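Local coordinates for nucleoprotein (Sendai virus, PDB 6M7D) that coats the viral RNA genome as a helical nucleocapsid, one subunit per six nucleotides, shielding it from nucleases and presenting it as template for transcription and replication, at residues T34-V39 / H68-G73; V99-Y104 / Q226-S231; V172-V177 / L209-E214; S287-D292 / Y329-S334. All blocks are in the same frame, centred on the assembly; numbering follows the deposited sequence.

Overall arrangement
Interactions 1, 2 and 3 lie in the N-terminal part of the core. Interaction 4 lies in its C-terminal part, about 40 to 45 Å from the others between centres. Interactions 1 and 2 share one sheet, since strands 33-40 and 99-108 are neighbours in it. Interaction 3 lies nearer the centre of the chain, between helix 163-181 and the lead-in to helix 213-225, which is followed after a break by the helix of interaction 2. The first three are buried; interaction 4 is partly buried. Their chemistry differs. Glutamine amides bond backbone groups in interactions 1 and 3. An aspartate serves a helix start in interaction 4. Interaction 2 is packing without a hydrogen bond.

Interaction 1 (T34-V39 / H68-G73); sequences TVSVFV and HSQRGG
The side-chain amide of Gln-70 grips the backbone of Ser-36 with two hydrogen bonds. Gln-70 OE1 accepts from Ser-36 N at 3.1 Å. Gln-70 NE2 gives to Ser-36 O at 3.0 Å, and this bond is nearly straight (171°). Each donor meets a lone pair in the plane of the accepting carbonyl. The two bonds together fix the rotation of the amide. Gln-70 reaches the strand because CG is anti to its backbone N and the chain then bends at chi2 (36°).

Beside this polar clamp, Val-35 points at the helix. Val-35 CG1 lies 3.4 Å from Gly-73 CA and also packs on the carbonyl of Ser-69. Its other methyl, CG2, meets Ser-69 OG at 3.7 Å. Gly-73 has no side chain, and Val-35 CG1 packs directly on its CA. The segment axes come within 7.1 Å, at an angle of 26°. Val-37 CG2 touches Gly-73 O at 4.0 Å. The Phe-38 ring lies obliquely to Gln-70 NE2.

Further out, Ser-77 OG is hydrogen-bonded to both Phe-38 N and Gly-73 O, a second tie between the two elements. Phe-38 also meets the rings of Phe-74 and Tyr-104. Val-35 and Val-37 spend their backbone bonds on strand 99-108, while Ser-36 between them turns its N and O to Gln-70. The primary amide of Gln-70 pairs with both N and O of Ser-36, as a residue of an adjacent strand would. Helix 68-80 thus covers the edge of strand 33-40, outermost within this chain in a small mixed sheet of the nucleocapsid core.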
# COMPACT_ATOMS: atom_id res chain seq x y z
N THR A 34 14.73 0.71 20.29
CA THR A 34 13.72 1.02 21.29
C THR A 34 13.08 2.35 20.90
O THR A 34 13.78 3.36 20.77
CB THR A 34 14.31 1.04 22.70
OG1 THR A 34 13.30 1.43 23.64
CG2 THR A 34 15.51 1.98 22.79
N VAL A 35 11.78 2.34 20.68
CA VAL A 35 11.06 3.48 20.14
C VAL A 35 10.06 3.97 21.17
O VAL A 35 9.30 3.18 21.75
CB VAL A 35 10.36 3.14 18.82
CG1 VAL A 35 9.86 4.38 18.18
CG2 VAL A 35 11.32 2.43 17.88
N SER A 36 10.04 5.28 21.40
CA SER A 36 9.10 5.91 22.31
C SER A 36 7.81 6.20 21.56
O SER A 36 7.81 6.93 20.56
CB SER A 36 9.68 7.19 22.90
OG SER A 36 10.99 6.99 23.37
N VAL A 37 6.71 5.64 22.04
CA VAL A 37 5.38 5.89 21.51
C VAL A 37 4.57 6.60 22.58
O VAL A 37 4.50 6.14 23.72
CB VAL A 37 4.69 4.60 21.06
CG1 VAL A 37 3.28 4.89 20.59
CG2 VAL A 37 5.47 3.95 19.96
N PHE A 38 3.95 7.72 22.21
CA PHE A 38 3.24 8.56 23.15
C PHE A 38 1.74 8.40 22.94
O PHE A 38 1.23 8.69 21.86
CB PHE A 38 3.66 10.02 22.99
CG PHE A 38 5.13 10.22 23.08
CD1 PHE A 38 5.74 10.45 24.29
CD2 PHE A 38 5.92 10.15 21.95
CE1 PHE A 38 7.10 10.62 24.37
CE2 PHE A 38 7.27 10.33 22.03
CZ PHE A 38 7.86 10.56 23.24
N VAL A 39 1.05 7.93 23.97
CA VAL A 39 -0.39 7.75 23.95
C VAL A 39 -1.01 8.82 24.83
O VAL A 39 -0.35 9.35 25.72
CB VAL A 39 -0.79 6.34 24.41
CG1 VAL A 39 -0.05 5.30 23.60
CG2 VAL A 39 -0.51 6.16 25.88
N HIS A 68 15.18 7.80 12.37
CA HIS A 68 14.05 7.25 11.57
C HIS A 68 13.17 6.37 12.46
O HIS A 68 11.93 6.43 12.30
CB HIS A 68 14.55 6.54 10.32
CG HIS A 68 14.75 7.46 9.16
ND1 HIS A 68 13.81 7.57 8.15
CD2 HIS A 68 15.75 8.31 8.85
CE1 HIS A 68 14.24 8.45 7.26
NE2 HIS A 68 15.42 8.92 7.67
N SER A 69 13.76 5.56 13.34
CA SER A 69 12.95 4.75 14.23
C SER A 69 12.08 5.62 15.13
O SER A 69 10.91 5.30 15.38
CB SER A 69 13.83 3.83 15.07
OG SER A 69 14.10 4.41 16.33
N GLN A 70 12.61 6.75 15.59
CA GLN A 70 11.82 7.62 16.45
C GLN A 70 10.73 8.33 15.66
O GLN A 70 9.62 8.53 16.15
CB GLN A 70 12.72 8.64 17.15
CG GLN A 70 12.06 9.27 18.36
CD GLN A 70 11.18 8.29 19.11
OE1 GLN A 70 11.67 7.33 19.71
NE2 GLN A 70 9.87 8.52 19.08
N ARG A 71 11.03 8.72 14.42
CA ARG A 71 10.00 9.29 13.57
C ARG A 71 8.91 8.26 13.26
O ARG A 71 7.72 8.59 13.22
CB ARG A 71 10.63 9.81 12.28
CG ARG A 71 11.71 10.82 12.52
CD ARG A 71 12.55 11.02 11.29
NE ARG A 71 11.76 11.47 10.16
CZ ARG A 71 12.27 11.77 8.97
NH1 ARG A 71 13.56 11.66 8.76
NH2 ARG A 71 11.47 12.19 7.99
N GLY A 72 9.31 7.00 13.06
CA GLY A 72 8.32 5.95 12.92
C GLY A 72 7.50 5.76 14.17
O GLY A 72 6.32 5.42 14.09
N GLY A 73 8.09 5.98 15.34
CA GLY A 73 7.33 5.91 16.57
C GLY A 73 6.38 7.07 16.75
O GLY A 73 5.32 6.92 17.36

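Interaction 2 (V99-Y104 / Q226-S231); sequences VKYVIY and QQSLVS
The segments cross steeply: strand 99-104 and the first turn of the helix in 226-231 run at 72° to each other, with 10.3 Å between their axes. The backbones come closest where Val-99 faces Ser-228, with 6.7 Å from Val-99 CA to Ser-228 CA. This is strand-to-helix packing in the nucleocapsid core, between the start of strand 99-108 and the start of helix 227-239. Gln-226 is at the N-cap position of that helix and is also where the chain leaves helix 213-225, so the contact sits at a break between two successive helices.

Ser-228 is the centre of the contact. Its CB points at the strand, and its OG takes the crowded position between backbone N and carbonyl carbon (chi1 64°). Val-99 meets it with one methyl, CG2, which lies 3.4 Å from Ser-228 OG. Tyr-101 comes to it end on. Tyr-101 has CG anti to its carbonyl carbon (chi1 -74°). Its CB does not point at the helix, but the end of the side chain comes nearer, and the hydroxyl arrives beside Ser-228. No hydrogen bond links the two segments, and the contact is van der Waals packing.

Around it, Val-99 and Tyr-101 also pack on Val-35 and Val-37 of strand 33-40, respectively. Leu-229 turns to Leu-75 and Leu-79 of helix 68-80. At its tip, Tyr-101 OH stands 3.6 Å from Ser-228 OG and 4.3 Å from Leu-229 N.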
# COMPACT_ATOMS: atom_id res chain seq x y z
N VAL A 99 11.37 -3.49 16.26
CA VAL A 99 11.59 -2.48 17.34
C VAL A 99 10.76 -2.82 18.59
O VAL A 99 9.81 -3.62 18.48
CB VAL A 99 11.25 -1.06 16.87
CG1 VAL A 99 12.33 -0.46 15.98
CG2 VAL A 99 9.89 -0.99 16.20
N LYS A 100 11.15 -2.23 19.72
CA LYS A 100 10.43 -2.34 20.98
C LYS A 100 9.79 -1.00 21.29
O LYS A 100 10.49 0.01 21.40
CB LYS A 100 11.37 -2.76 22.12
CG LYS A 100 10.64 -3.23 23.36
CD LYS A 100 11.54 -3.15 24.58
CE LYS A 100 11.88 -1.72 24.93
NZ LYS A 100 12.56 -1.62 26.24
N TYR A 101 8.47 -0.99 21.40
CA TYR A 101 7.72 0.24 21.63
C TYR A 101 7.65 0.50 23.12
O TYR A 101 7.15 -0.33 23.88
CB TYR A 101 6.32 0.13 21.03
CG TYR A 101 6.29 0.23 19.53
CD1 TYR A 101 7.05 1.17 18.86
CD2 TYR A 101 5.52 -0.64 18.78
CE1 TYR A 101 7.02 1.26 17.49
CE2 TYR A 101 5.49 -0.56 17.41
CZ TYR A 101 6.24 0.39 16.77
OH TYR A 101 6.22 0.47 15.40
N VAL A 102 8.16 1.65 23.54
CA VAL A 102 8.07 2.10 24.92
C VAL A 102 6.95 3.12 24.99
O VAL A 102 7.08 4.24 24.49
CB VAL A 102 9.39 2.70 25.42
CG1 VAL A 102 9.43 2.71 26.93
CG2 VAL A 102 10.55 1.90 24.88
N ILE A 103 5.83 2.73 25.60
CA ILE A 103 4.64 3.56 25.59
C ILE A 103 4.74 4.61 26.68
O ILE A 103 4.83 4.27 27.87
CB ILE A 103 3.38 2.70 25.76
CG1 ILE A 103 3.22 1.77 24.56
CG2 ILE A 103 2.16 3.58 25.91
CD1 ILE A 103 2.11 0.78 24.71
N TYR A 104 4.74 5.87 26.29
CA TYR A 104 4.68 7.00 27.20
C TYR A 104 3.27 7.58 27.15
O TYR A 104 2.57 7.46 26.15
CB TYR A 104 5.69 8.08 26.82
CG TYR A 104 7.14 7.73 27.08
CD1 TYR A 104 7.56 6.42 27.20
CD2 TYR A 104 8.09 8.74 27.21
CE1 TYR A 104 8.88 6.12 27.44
CE2 TYR A 104 9.41 8.44 27.46
CZ TYR A 104 9.80 7.13 27.57
OH TYR A 104 11.12 6.83 27.81
N GLN A 226 11.33 2.30 8.02
CA GLN A 226 10.78 1.61 9.19
C GLN A 226 9.80 0.55 8.73
O GLN A 226 8.63 0.84 8.48
CB GLN A 226 10.10 2.60 10.13
CG GLN A 226 11.07 3.53 10.80
CD GLN A 226 12.29 2.81 11.31
OE1 GLN A 226 12.20 1.96 12.19
NE2 GLN A 226 13.45 3.14 10.76
N GLN A 227 10.28 -0.69 8.63
CA GLN A 227 9.40 -1.81 8.30
C GLN A 227 8.47 -2.14 9.46
O GLN A 227 7.46 -2.82 9.26
CB GLN A 227 10.23 -3.03 7.92
CG GLN A 227 9.48 -4.09 7.15
CD GLN A 227 9.43 -3.80 5.67
OE1 GLN A 227 8.62 -3.01 5.21
NE2 GLN A 227 10.30 -4.44 4.92
N SER A 228 8.78 -1.66 10.66
CA SER A 228 7.90 -1.88 11.81
C SER A 228 6.61 -1.09 11.66
O SER A 228 5.52 -1.59 11.97
CB SER A 228 8.61 -1.48 13.09
OG SER A 228 8.89 -0.09 13.09
N LEU A 229 6.71 0.14 11.18
CA LEU A 229 5.52 0.96 10.95
C LEU A 229 4.66 0.37 9.84
O LEU A 229 3.43 0.30 9.96
CB LEU A 229 5.96 2.38 10.62
CG LEU A 229 4.96 3.39 10.08
CD1 LEU A 229 4.04 3.84 11.18
CD2 LEU A 229 5.73 4.55 9.51
N VAL A 230 5.29 -0.07 8.75
CA VAL A 230 4.56 -0.71 7.66
C VAL A 230 3.90 -1.99 8.15
O VAL A 230 2.78 -2.31 7.75
CB VAL A 230 5.51 -0.97 6.48
CG1 VAL A 230 4.76 -1.57 5.31
CG2 VAL A 230 6.19 0.32 6.07
N SER A 231 4.59 -2.74 9.01
CA SER A 231 4.00 -3.95 9.56
C SER A 231 2.80 -3.63 10.44
O SER A 231 1.79 -4.34 10.40
CB SER A 231 5.04 -4.72 10.36
OG SER A 231 5.46 -3.97 11.47

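Interaction 3 (V172-V177 / L209-E214); sequences VQVWIV and LVFTGE
The lead-in to helix 213-225 docks here on the side of helix 163-181. It is a helix-to-loop contact inside the helical nucleocapsid core, and every touching residue is buried. Thr-212 occupies the N-cap position of helix 213-225, and its side chain caps a backbone N in the first turn. The residues just before it, Leu-209 to Phe-211, lie against Gln-173, Val-174 and Val-177.

Gln-173 does two jobs. Its chain is extended beyond CG, which carries the amide to the loop backbone. There Gln-173 OE1 accepts a hydrogen bond from Phe-211 N at 2.7 Å. The bond is fairly straight (164°), but the donor stands above the plane of the amide carbonyl. This satisfies a buried backbone N-H that precedes the helix. Gln-173 NE2 makes a weak hydrogen bond to Ala-169 O, one turn back in its own helix.

The same glutamine covers one face of the Phe-211 ring. Gln-173 CB makes a CH-pi contact, 3.6 Å from the ring centroid. The valines come to the edge of the ring instead, and Val-177 CG2 lies 4.4 Å from Phe-211 CD2. Ile-219 of helix 213-225 also touches Phe-211 and Val-177. The side chain of Val-177 is about 7 Å from that of Lys-180, an RNA-binding residue farther along helix 163-181. At the ring edge, Val-174 CG2 lies in the ring plane, 3.8 Å from Phe-211 CZ.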
# COMPACT_ATOMS: atom_id res chain seq x y z
N VAL A 172 -5.79 9.13 7.70
CA VAL A 172 -6.08 8.67 6.35
C VAL A 172 -4.99 9.13 5.39
O VAL A 172 -4.61 8.40 4.48
CB VAL A 172 -7.47 9.18 5.91
CG1 VAL A 172 -7.55 9.33 4.41
CG2 VAL A 172 -8.51 8.22 6.39
N GLN A 173 -4.47 10.34 5.59
CA GLN A 173 -3.42 10.81 4.70
C GLN A 173 -2.11 10.08 4.93
O GLN A 173 -1.36 9.84 3.98
CB GLN A 173 -3.24 12.30 4.87
CG GLN A 173 -4.38 13.09 4.32
CD GLN A 173 -4.11 14.55 4.37
OE1 GLN A 173 -3.64 15.14 3.41
NE2 GLN A 173 -4.40 15.16 5.50
N VAL A 174 -1.81 9.71 6.18
CA VAL A 174 -0.64 8.88 6.43
C VAL A 174 -0.77 7.55 5.69
O VAL A 174 0.18 7.06 5.05
CB VAL A 174 -0.44 8.68 7.94
CG1 VAL A 174 0.70 7.73 8.21
CG2 VAL A 174 -0.20 10.01 8.61
N TRP A 175 -1.96 6.96 5.72
CA TRP A 175 -2.17 5.71 4.99
C TRP A 175 -2.07 5.91 3.48
O TRP A 175 -1.53 5.06 2.76
CB TRP A 175 -3.53 5.14 5.38
CG TRP A 175 -3.55 4.55 6.74
CD1 TRP A 175 -3.66 5.22 7.91
CD2 TRP A 175 -3.46 3.17 7.07
NE1 TRP A 175 -3.64 4.35 8.96
CE2 TRP A 175 -3.52 3.08 8.47
CE3 TRP A 175 -3.33 2.01 6.32
CZ2 TRP A 175 -3.46 1.87 9.13
CZ3 TRP A 175 -3.27 0.81 6.99
CH2 TRP A 175 -3.34 0.75 8.37
N ILE A 176 -2.58 7.04 2.98
CA ILE A 176 -2.47 7.34 1.56
C ILE A 176 -1.00 7.45 1.17
O ILE A 176 -0.61 7.06 0.06
CB ILE A 176 -3.25 8.61 1.21
CG1 ILE A 176 -4.74 8.39 1.39
CG2 ILE A 176 -3.00 9.01 -0.21
CD1 ILE A 176 -5.53 9.65 1.35
N VAL A 177 -0.17 7.98 2.06
CA VAL A 177 1.26 7.96 1.81
C VAL A 177 1.74 6.53 1.66
O VAL A 177 2.44 6.19 0.70
CB VAL A 177 2.02 8.69 2.93
CG1 VAL A 177 3.50 8.45 2.78
CG2 VAL A 177 1.72 10.16 2.91
N LEU A 209 -6.23 20.42 6.45
CA LEU A 209 -5.42 19.32 6.93
C LEU A 209 -4.84 18.49 5.79
O LEU A 209 -4.50 17.32 6.01
CB LEU A 209 -6.22 18.43 7.87
CG LEU A 209 -6.66 19.07 9.18
CD1 LEU A 209 -7.65 18.17 9.86
CD2 LEU A 209 -5.47 19.32 10.09
N VAL A 210 -4.74 19.05 4.60
CA VAL A 210 -4.16 18.33 3.47
C VAL A 210 -2.65 18.42 3.54
O VAL A 210 -2.09 19.52 3.48
CB VAL A 210 -4.69 18.88 2.14
CG1 VAL A 210 -3.90 18.32 0.99
CG2 VAL A 210 -6.15 18.55 1.98
N PHE A 211 -1.98 17.27 3.65
CA PHE A 211 -0.53 17.24 3.73
C PHE A 211 0.10 18.02 2.58
O PHE A 211 -0.39 17.99 1.45
CB PHE A 211 -0.02 15.80 3.68
CG PHE A 211 -0.27 15.01 4.92
CD1 PHE A 211 -0.85 15.59 6.03
CD2 PHE A 211 0.07 13.68 4.97
CE1 PHE A 211 -1.08 14.85 7.15
CE2 PHE A 211 -0.15 12.94 6.10
CZ PHE A 211 -0.73 13.53 7.19
N THR A 212 1.18 18.72 2.87
CA THR A 212 2.00 19.26 1.80
C THR A 212 2.77 18.13 1.13
O THR A 212 2.83 17.00 1.63
CB THR A 212 2.97 20.31 2.33
OG1 THR A 212 3.57 19.84 3.54
CG2 THR A 212 2.26 21.59 2.61
N GLY A 213 3.37 18.43 -0.02
CA GLY A 213 4.23 17.45 -0.66
C GLY A 213 5.41 17.07 0.20
O GLY A 213 5.83 15.91 0.23
N GLU A 214 5.96 18.04 0.94
CA GLU A 214 7.11 17.77 1.79
C GLU A 214 6.74 16.84 2.93
O GLU A 214 7.52 15.94 3.28
CB GLU A 214 7.67 19.09 2.33
CG GLU A 214 8.05 20.08 1.26
CD GLU A 214 6.88 20.95 0.82
OE1 GLU A 214 6.67 22.02 1.44
OE2 GLU A 214 6.18 20.57 -0.13

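Interaction 4 (S287-D292 / Y329-S334); sequences SNLRPD and YPALWS
Asp-292 has CG anti to its carbonyl carbon (chi1 -61°), which sends the carboxylate into the start of helix 330-343. Leu-332 has CG anti to its backbone N (chi1 -172°), and this lays its branches along the other segment.

Asp-292 OD2 accepts from Leu-332 N at 3.3 Å. The donor approaches from above the carboxylate plane. A second, weak bond comes from Ala-331 N, 3.2 Å from the same OD2. A single oxygen thus serves two N-H groups of the first helical turn, where no preceding turn supplies carbonyls. The negative charge at this helix start probably suits the helix dipole and would help keep Asp-292 ionised. Tyr-329, at the N-cap position, packs its CB on Asp-292 CB at 3.7 Å.

Apolar contacts flank the carboxylate. Asp-292 CB meets Leu-332 CB at 3.4 Å. Leu-289 lays CD2 beside Ala-331, 4.0 Å from Ala-331 CB. Leu-289 CB lies 4.1 Å from Leu-332 CD1.

The contact joins the N-terminal region of helix 290-305, with the residues leading into it, to the first turn of helix 330-343 in the C-terminal part of the core. Pro-330 lies about 4 Å, side chain to side chain, from the RNA-binding Tyr-356. Met-361 of helix 359-370 touches Leu-289 and Ala-331, while Thr-272 of helix 267-277 packs on Tyr-329 and Leu-332. Two further helices therefore pack around this pair.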
# COMPACT_ATOMS: atom_id res chain seq x y z
N SER A 287 5.03 -23.01 -26.19
CA SER A 287 5.85 -23.68 -25.19
C SER A 287 6.74 -22.71 -24.43
O SER A 287 7.26 -23.08 -23.38
CB SER A 287 6.70 -24.75 -25.86
OG SER A 287 7.59 -24.18 -26.79
N ASN A 288 6.91 -21.49 -24.94
CA ASN A 288 7.65 -20.47 -24.21
C ASN A 288 6.98 -20.17 -22.88
O ASN A 288 7.65 -19.90 -21.88
CB ASN A 288 7.73 -19.19 -25.03
CG ASN A 288 8.48 -19.36 -26.31
OD1 ASN A 288 9.55 -18.79 -26.48
ND2 ASN A 288 7.91 -20.12 -27.23
N LEU A 289 5.66 -20.19 -22.86
CA LEU A 289 4.88 -19.77 -21.71
C LEU A 289 4.52 -20.92 -20.80
O LEU A 289 4.00 -20.67 -19.71
CB LEU A 289 3.61 -19.06 -22.18
CG LEU A 289 3.75 -18.07 -23.33
CD1 LEU A 289 2.41 -17.48 -23.66
CD2 LEU A 289 4.72 -16.98 -22.96
N ARG A 290 4.77 -22.16 -21.21
CA ARG A 290 4.32 -23.30 -20.43
C ARG A 290 5.03 -23.43 -19.09
O ARG A 290 4.35 -23.56 -18.06
CB ARG A 290 4.45 -24.57 -21.27
CG ARG A 290 3.95 -25.80 -20.59
CD ARG A 290 2.94 -26.52 -21.45
NE ARG A 290 2.06 -27.35 -20.64
CZ ARG A 290 0.96 -27.92 -21.09
NH1 ARG A 290 0.21 -28.65 -20.28
NH2 ARG A 290 0.60 -27.75 -22.35
N PRO A 291 6.37 -23.40 -19.01
CA PRO A 291 6.99 -23.43 -17.69
C PRO A 291 6.64 -22.21 -16.86
O PRO A 291 6.52 -22.31 -15.64
CB PRO A 291 8.49 -23.49 -18.01
CG PRO A 291 8.60 -22.98 -19.38
CD PRO A 291 7.38 -23.40 -20.08
N ASP A 292 6.44 -21.06 -17.50
CA ASP A 292 6.05 -19.86 -16.78
C ASP A 292 4.60 -19.92 -16.33
O ASP A 292 4.26 -19.36 -15.29
CB ASP A 292 6.31 -18.64 -17.64
CG ASP A 292 7.76 -18.50 -18.01
OD1 ASP A 292 8.61 -19.03 -17.26
OD2 ASP A 292 8.07 -17.87 -19.04
N TYR A 329 9.16 -15.65 -14.23
CA TYR A 329 8.29 -16.08 -15.32
C TYR A 329 8.37 -15.04 -16.43
O TYR A 329 7.37 -14.44 -16.81
CB TYR A 329 6.85 -16.28 -14.83
CG TYR A 329 6.34 -15.17 -13.92
CD1 TYR A 329 6.69 -15.13 -12.58
CD2 TYR A 329 5.52 -14.17 -14.41
CE1 TYR A 329 6.25 -14.13 -11.77
CE2 TYR A 329 5.08 -13.18 -13.61
CZ TYR A 329 5.44 -13.16 -12.29
OH TYR A 329 4.99 -12.16 -11.48
N PRO A 330 9.56 -14.83 -17.00
CA PRO A 330 9.75 -13.65 -17.85
C PRO A 330 9.06 -13.73 -19.20
O PRO A 330 8.67 -12.69 -19.73
CB PRO A 330 11.28 -13.59 -18.02
CG PRO A 330 11.83 -14.64 -17.15
CD PRO A 330 10.78 -15.64 -16.94
N ALA A 331 8.89 -14.92 -19.78
CA ALA A 331 8.22 -15.00 -21.07
C ALA A 331 6.73 -14.77 -20.92
O ALA A 331 6.12 -14.03 -21.70
CB ALA A 331 8.50 -16.35 -21.73
N LEU A 332 6.11 -15.41 -19.93
CA LEU A 332 4.70 -15.16 -19.66
C LEU A 332 4.47 -13.73 -19.22
O LEU A 332 3.47 -13.12 -19.58
CB LEU A 332 4.20 -16.14 -18.60
CG LEU A 332 2.70 -16.14 -18.33
CD1 LEU A 332 1.92 -16.44 -19.59
CD2 LEU A 332 2.39 -17.14 -17.26
N TRP A 333 5.41 -13.17 -18.46
CA TRP A 333 5.28 -11.78 -18.05
C TRP A 333 5.40 -10.83 -19.23
O TRP A 333 4.65 -9.86 -19.31
CB TRP A 333 6.33 -11.43 -17.00
CG TRP A 333 6.35 -9.98 -16.66
CD1 TRP A 333 5.49 -9.33 -15.84
CD2 TRP A 333 7.26 -9.00 -17.15
NE1 TRP A 333 5.81 -8.01 -15.78
CE2 TRP A 333 6.90 -7.78 -16.58
CE3 TRP A 333 8.35 -9.04 -18.02
CZ2 TRP A 333 7.58 -6.60 -16.84
CZ3 TRP A 333 9.03 -7.88 -18.27
CH2 TRP A 333 8.64 -6.67 -17.69
N SER A 334 6.33 -11.09 -20.15
CA SER A 334 6.49 -10.22 -21.31
C SER A 334 5.29 -10.32 -22.23
O SER A 334 4.82 -9.31 -22.77
CB SER A 334 7.76 -10.59 -22.06
OG SER A 334 8.82 -10.82 -21.17